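Local coordinates for protein phosphoribulokinase 1 (Rhodobacter sphaeroides, PDB 1A7J) that catalyses the ATP-dependent phosphorylation of ribulose 5-phosphate to ribulose 1,5-bisphosphate, a step of the Calvin cycle in this photosynthetic bacterium, at residues V137-S140 and E141-I144; I223-A226 and D227-V230; S248-H251 and G252-M255. All blocks are in the same frame, centred on the assembly; numbering follows the deposited sequence.

Contact 1. Residues V137-S140 and E141-I144; sequences VVNS and EVNI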
loop_
_atom_site.group_PDB
_atom_site.type_symbol
_atom_site.label_atom_id
_atom_site.label_comp_id
_atom_site.label_asym_id
_atom_site.label_seq_id
_atom_site.Cartn_x
_atom_site.Cartn_y
_atom_site.Cartn_z
ATOM N N VAL A 137 8.068 4.770 4.066
ATOM C CA VAL A 137 9.446 4.968 3.669
ATOM C C VAL A 137 10.239 5.646 4.764
ATOM O O VAL A 137 9.852 6.696 5.284
ATOM C CB VAL A 137 9.554 5.827 2.443
ATOM C CG1 VAL A 137 10.981 5.980 2.076
ATOM C CG2 VAL A 137 8.827 5.204 1.312
ATOM N N VAL A 138 11.336 5.027 5.150
ATOM C CA VAL A 138 12.368 5.764 5.855
ATOM C C VAL A 138 13.650 5.627 5.075
ATOM O O VAL A 138 14.049 4.531 4.691
ATOM C CB VAL A 138 12.590 5.243 7.274
ATOM C CG1 VAL A 138 13.342 6.268 8.082
ATOM C CG2 VAL A 138 11.275 4.950 7.933
ATOM N N ASN A 139 14.183 6.767 4.683
ATOM C CA ASN A 139 15.430 6.785 3.968
ATOM C C ASN A 139 16.219 8.051 4.268
ATOM O O ASN A 139 15.877 8.798 5.172
ATOM C CB ASN A 139 15.178 6.597 2.478
ATOM C CG ASN A 139 14.801 7.849 1.782
ATOM O OD1 ASN A 139 14.966 7.952 0.579
ATOM N ND2 ASN A 139 14.165 8.753 2.489
ATOM N N SER A 140 17.349 8.215 3.600
ATOM C CA SER A 140 18.364 9.143 4.063
ATOM C C SER A 140 17.912 10.597 3.918
ATOM O O SER A 140 18.322 11.447 4.685
ATOM C CB SER A 140 19.668 8.872 3.305
ATOM O OG SER A 140 19.701 7.538 2.799
ATOM N N GLU A 141 16.936 10.837 3.053
ATOM C CA GLU A 141 16.411 12.184 2.827
ATOM C C GLU A 141 15.052 12.433 3.507
ATOM O O GLU A 141 14.770 13.531 3.999
ATOM C CB GLU A 141 16.256 12.437 1.329
ATOM C CG GLU A 141 17.503 12.175 0.514
ATOM C CD GLU A 141 17.190 11.449 -0.781
ATOM O OE1 GLU A 141 16.701 12.108 -1.729
ATOM O OE2 GLU A 141 17.381 10.209 -0.828
ATOM N N VAL A 142 14.222 11.400 3.546
ATOM C CA VAL A 142 12.829 11.553 3.914
ATOM C C VAL A 142 12.460 10.523 4.971
ATOM O O VAL A 142 13.031 9.440 4.986
ATOM C CB VAL A 142 11.969 11.397 2.655
ATOM C CG1 VAL A 142 11.258 10.070 2.615
ATOM C CG2 VAL A 142 11.033 12.515 2.586
ATOM N N ASN A 143 11.661 10.916 5.955
ATOM C CA ASN A 143 11.145 9.962 6.940
ATOM C C ASN A 143 9.641 10.014 6.938
ATOM O O ASN A 143 9.060 10.749 7.712
ATOM C CB ASN A 143 11.648 10.260 8.355
ATOM C CG ASN A 143 11.073 9.308 9.394
ATOM O OD1 ASN A 143 10.118 8.613 9.127
ATOM N ND2 ASN A 143 11.722 9.206 10.543
ATOM N N ILE A 144 9.035 9.112 6.173
ATOM C CA ILE A 144 7.590 9.060 6.006
ATOM C C ILE A 144 6.920 8.106 7.008
ATOM O O ILE A 144 5.771 8.316 7.392
ATOM C CB ILE A 144 7.220 8.654 4.559
ATOM C CG1 ILE A 144 7.818 9.662 3.575
ATOM C CG2 ILE A 144 5.692 8.597 4.389
ATOM C CD1 ILE A 144 7.160 9.692 2.228
#

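Contact 2. Residues I223-A226 and D227-V230; sequences IPTA and DESV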
loop_
_atom_site.group_PDB
_atom_site.type_symbol
_atom_site.label_atom_id
_atom_site.label_comp_id
_atom_site.label_asym_id
_atom_site.label_seq_id
_atom_site.Cartn_x
_atom_site.Cartn_y
_atom_site.Cartn_z
ATOM N N ILE A 223 -4.419 -15.533 -11.325
ATOM C CA ILE A 223 -4.006 -15.139 -10.000
ATOM C C ILE A 223 -4.763 -15.986 -9.013
ATOM O O ILE A 223 -5.972 -16.099 -9.093
ATOM C CB ILE A 223 -4.309 -13.660 -9.746
ATOM C CG1 ILE A 223 -3.808 -12.843 -10.936
ATOM C CG2 ILE A 223 -3.623 -13.198 -8.483
ATOM C CD1 ILE A 223 -4.211 -11.384 -10.882
ATOM N N PRO A 224 -4.042 -16.645 -8.099
ATOM C CA PRO A 224 -4.611 -17.242 -6.892
ATOM C C PRO A 224 -5.666 -16.366 -6.231
ATOM O O PRO A 224 -5.361 -15.282 -5.744
ATOM C CB PRO A 224 -3.399 -17.407 -5.997
ATOM C CG PRO A 224 -2.270 -17.601 -6.946
ATOM C CD PRO A 224 -2.566 -16.676 -8.078
ATOM N N THR A 225 -6.902 -16.856 -6.197
ATOM C CA THR A 225 -8.035 -16.119 -5.630
ATOM C C THR A 225 -7.885 -15.978 -4.123
ATOM O O THR A 225 -7.058 -16.628 -3.528
ATOM C CB THR A 225 -9.379 -16.840 -5.918
ATOM O OG1 THR A 225 -9.386 -18.126 -5.288
ATOM C CG2 THR A 225 -9.570 -17.030 -7.412
ATOM N N ALA A 226 -8.738 -15.194 -3.487
ATOM C CA ALA A 226 -8.727 -15.148 -2.028
ATOM C C ALA A 226 -8.850 -16.535 -1.423
ATOM O O ALA A 226 -8.161 -16.863 -0.467
ATOM C CB ALA A 226 -9.849 -14.252 -1.510
ATOM N N ASP A 227 -9.684 -17.376 -2.008
ATOM C CA ASP A 227 -9.954 -18.658 -1.403
ATOM C C ASP A 227 -8.716 -19.532 -1.393
ATOM O O ASP A 227 -8.533 -20.344 -0.486
ATOM C CB ASP A 227 -11.088 -19.376 -2.121
ATOM C CG ASP A 227 -11.251 -20.790 -1.663
ATOM O OD1 ASP A 227 -11.705 -20.988 -0.527
ATOM O OD2 ASP A 227 -10.841 -21.709 -2.396
ATOM N N GLU A 228 -7.844 -19.331 -2.367
ATOM C CA GLU A 228 -6.669 -20.169 -2.519
ATOM C C GLU A 228 -5.468 -19.589 -1.811
ATOM O O GLU A 228 -4.348 -19.973 -2.090
ATOM C CB GLU A 228 -6.367 -20.372 -4.005
ATOM C CG GLU A 228 -7.507 -21.110 -4.752
ATOM C CD GLU A 228 -7.452 -20.967 -6.249
ATOM O OE1 GLU A 228 -7.037 -19.913 -6.725
ATOM O OE2 GLU A 228 -7.857 -21.894 -6.962
ATOM N N SER A 229 -5.687 -18.722 -0.832
ATOM C CA SER A 229 -4.576 -18.170 -0.062
ATOM C C SER A 229 -4.936 -18.034 1.417
ATOM O O SER A 229 -6.106 -18.211 1.772
ATOM C CB SER A 229 -4.193 -16.807 -0.630
ATOM O OG SER A 229 -5.301 -15.929 -0.663
ATOM N N VAL A 230 -3.925 -17.893 2.291
ATOM C CA VAL A 230 -4.138 -17.412 3.672
ATOM C C VAL A 230 -3.426 -16.100 3.903
ATOM O O VAL A 230 -2.481 -15.766 3.195
ATOM C CB VAL A 230 -3.634 -18.385 4.787
ATOM C CG1 VAL A 230 -4.439 -19.657 4.808
ATOM C CG2 VAL A 230 -2.167 -18.670 4.608
#

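Contact 3. Residues S248-H251 and G252-M255; sequences SMIH and GSWM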
loop_
_atom_site.group_PDB
_atom_site.type_symbol
_atom_site.label_atom_id
_atom_site.label_comp_id
_atom_site.label_asym_id
_atom_site.label_seq_id
_atom_site.Cartn_x
_atom_site.Cartn_y
_atom_site.Cartn_z
ATOM N N SER A 248 -12.158 -16.732 17.702
ATOM C CA SER A 248 -13.556 -17.110 17.871
ATOM C C SER A 248 -14.367 -16.487 16.768
ATOM O O SER A 248 -15.290 -17.098 16.242
ATOM C CB SER A 248 -14.098 -16.609 19.200
ATOM O OG SER A 248 -14.323 -17.674 20.098
ATOM N N MET A 249 -14.057 -15.242 16.454
ATOM C CA MET A 249 -14.887 -14.508 15.544
ATOM C C MET A 249 -14.561 -14.902 14.113
ATOM O O MET A 249 -15.423 -15.388 13.397
ATOM C CB MET A 249 -14.699 -13.006 15.767
ATOM C CG MET A 249 -15.197 -12.528 17.126
ATOM S SD MET A 249 -16.967 -12.338 17.233
ATOM C CE MET A 249 -17.221 -11.099 16.094
ATOM N N ILE A 250 -13.291 -14.840 13.741
ATOM C CA ILE A 250 -12.911 -15.266 12.417
ATOM C C ILE A 250 -12.856 -16.764 12.337
ATOM O O ILE A 250 -11.988 -17.407 12.912
ATOM C CB ILE A 250 -11.572 -14.713 12.001
ATOM C CG1 ILE A 250 -11.584 -13.186 12.138
ATOM C CG2 ILE A 250 -11.310 -15.115 10.551
ATOM C CD1 ILE A 250 -10.234 -12.581 12.135
ATOM N N HIS A 251 -13.816 -17.327 11.632
ATOM C CA HIS A 251 -13.913 -18.756 11.539
ATOM C C HIS A 251 -12.815 -19.323 10.665
ATOM O O HIS A 251 -12.778 -19.062 9.473
ATOM C CB HIS A 251 -15.263 -19.124 10.966
ATOM C CG HIS A 251 -15.451 -20.590 10.796
ATOM N ND1 HIS A 251 -15.569 -21.183 9.555
ATOM C CD2 HIS A 251 -15.521 -21.592 11.708
ATOM C CE1 HIS A 251 -15.708 -22.490 9.708
ATOM N NE2 HIS A 251 -15.679 -22.764 11.004
ATOM N N GLY A 252 -12.052 -20.249 11.216
ATOM C CA GLY A 252 -11.060 -20.940 10.425
ATOM C C GLY A 252 -9.634 -20.553 10.788
ATOM O O GLY A 252 -8.673 -21.110 10.240
ATOM N N SER A 253 -9.492 -19.609 11.715
ATOM C CA SER A 253 -8.204 -19.047 12.036
ATOM C C SER A 253 -7.530 -19.798 13.166
ATOM O O SER A 253 -8.177 -20.495 13.937
ATOM C CB SER A 253 -8.388 -17.602 12.430
ATOM O OG SER A 253 -9.249 -17.533 13.537
ATOM N N TRP A 254 -6.208 -19.715 13.187
ATOM C CA TRP A 254 -5.381 -20.285 14.239
ATOM C C TRP A 254 -4.161 -19.406 14.413
ATOM O O TRP A 254 -3.937 -18.489 13.617
ATOM C CB TRP A 254 -4.940 -21.684 13.851
ATOM C CG TRP A 254 -3.858 -21.705 12.833
ATOM C CD1 TRP A 254 -2.532 -21.927 13.059
ATOM C CD2 TRP A 254 -4.035 -21.739 11.412
ATOM N NE1 TRP A 254 -1.876 -22.146 11.878
ATOM C CE2 TRP A 254 -2.777 -22.024 10.848
ATOM C CE3 TRP A 254 -5.132 -21.590 10.575
ATOM C CZ2 TRP A 254 -2.597 -22.165 9.476
ATOM C CZ3 TRP A 254 -4.954 -21.732 9.219
ATOM C CH2 TRP A 254 -3.692 -22.021 8.680
ATOM N N MET A 255 -3.359 -19.694 15.432
ATOM C CA MET A 255 -2.207 -18.864 15.744
ATOM C C MET A 255 -0.976 -19.602 15.293
ATOM O O MET A 255 -0.885 -20.812 15.482
ATOM C CB MET A 255 -2.112 -18.596 17.248
ATOM C CG MET A 255 -3.335 -17.932 17.885
ATOM S SD MET A 255 -3.570 -16.156 17.557
ATOM C CE MET A 255 -1.920 -15.595 17.686
#

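Contact 1. Residues V137-S140 and E141-I144
With chi1 at 83°, CG of Asn-139 sits between its own backbone N and carbonyl carbon, and this folds the amide over the backbone toward Val-142. Asn-139 ND2 then donates to Val-142 O at 2.8 Å, with the acceptor nearly in the plane of the amide group. Val-142 O also accepts from the backbone N of Asn-139 at 2.9 Å. The two donors reach it differently: the backbone N-H comes almost end-on to the carbonyl (C=O...N 172°), whereas ND2 comes from the flank (113°), somewhat tilted from the carbonyl plane. Two bonds from one residue thus grip Val-142 O, and the ND2 bond, with its acceptor in the amide plane, holds the amide in this rotation. A further backbone bond, Ile-144 N to Val-137 O at 2.7 Å, runs beside this pair.

Together the two backbone bonds flank Val-138 and Asn-143, a non-hydrogen-bonded antiparallel pair and the single beta bridge of this short hairpin-like loop, which lies within the connection from strand 127-132 to strand 150-156, two parallel strands of the P-loop kinase fold. On one side of the loop, Val-137 CG1 meets Val-142 CG1 at 4.1 Å, and CB of Val-137 faces CB of Ile-144 at 4.2 Å. These buried aliphatic groups turn to helix 77-90, where Ile-144 packs on Leu-80 and Phe-84. On the other side, Val-138 and Asn-143 lie alongside each other, pointing the same way, with Val-138 CG1 4.0 Å from Asn-143 CG. The amide oxygen of Asn-143 bonds onward to the backbone N of Gly-146, while the backbone N of Asn-143 donates to Glu-81 OE1 of helix 77-90.

Contact 2. Residues I223-A226 and D227-V230
The side chain of Glu-228 runs back over Thr-225, three residues earlier, and each of its atoms up to OE1 meets that residue. Glu-228 CB stands 3.8 Å from Thr-225 O. The next carbon, CG, lies anti to the carbonyl carbon of Glu-228 (chi1 -63°), which directs the chain toward the threonine hydroxyl, so that Glu-228 CG is 3.6 Å from Thr-225 OG1. Glu-228 CD is likewise 3.6 Å from Thr-225 OG1. Beyond CG the chain is extended and carries Glu-228 OE1 to the backbone N of Thr-225, where it accepts a hydrogen bond of 3.1 Å that is fairly straight (N-H...O 159°). The N-H arrives on the anti side of the carboxylate, somewhat out of its plane. Thr-225 OG1 also lies 3.3 Å from Glu-228 OE1, at most a weak hydrogen bond, since the hydroxyl could turn to a different acceptor.

The glutamate is thus bonded back to the N-H three residues earlier, in a turn with successive i to i+3 backbone bonds. The N-H of Glu-228 goes to Thr-225 O, over the face of that carbonyl. A second such bond follows from Ser-229 N to Ala-226 O at 3.1 Å, and Ser-229 OG reaches Ala-226 O from the same face at 3.0 Å. This tight turn leads into strand 229-235. Chemically, the glutamate oxygen satisfies the N-H at the start of the turn, and Ser-229 OG, bonded to both Ala-226 O and Arg-208 NE, links the turn to neighbouring strand 204-210 by polar bonds.

Contact 3. Residues S248-H251 and G252-M255
A type II beta turn from Ile-250 to Ser-253 carries the chain from helix 243-249 into strand 254-257, at the edge of the mixed sheet within the chain. Ile-250 is the first residue to leave helical angles, and Gly-252 takes the third position of the turn with phi at 109°. A CB on Gly-252 would collide with His-251 O, so this backbone shape calls for glycine. Across the turn, Ser-253 OG donates to Ile-250 O at 2.8 Å. Its chi1 of 59° sets the hydroxyl between the serine's own N and carbonyl carbon, pointing back at the helix end; the donor meets the carbonyl at a C=O...OG angle of 145° and is also tilted from its plane. With an alanine at Ser-253 the hydroxyl is gone and Ile-250 O loses its bond from this side chain, which is likely to leave the turn less firmly held. Ile-250 itself packs the turn against Val-263 of strand 260-264 and Ala-271 and Leu-274 of helix 268-284. His-251 CG is anti to its backbone N, and the ring lies with Gly-252 CA over one face and its CG 3.4 Å from Gly-252 N.

How the contacts relate
The three contacts are local turns in series along the chain, none touching another. Contact 1 lies apart: its centre is about 33 Å from that of contact 2, on the opposite side of the chain's centre, and about 37 Å from that of contact 3. Contacts 2 and 3 are closer, about 17 Å between centres and about 5 Å between nearest atoms; strand 229-235 and helix 243-249, which they partly include, are consecutive and reach the same sheet. Contact 2 is nearest the active site: between side chains, Ala-226 is about 7 Å from Thr-20, predicted to bind ATP, and Pro-224 about 11 Å from catalytic Lys-165. Val-137 of contact 1 is about 10 Å from Gly-12, also predicted to bind ATP.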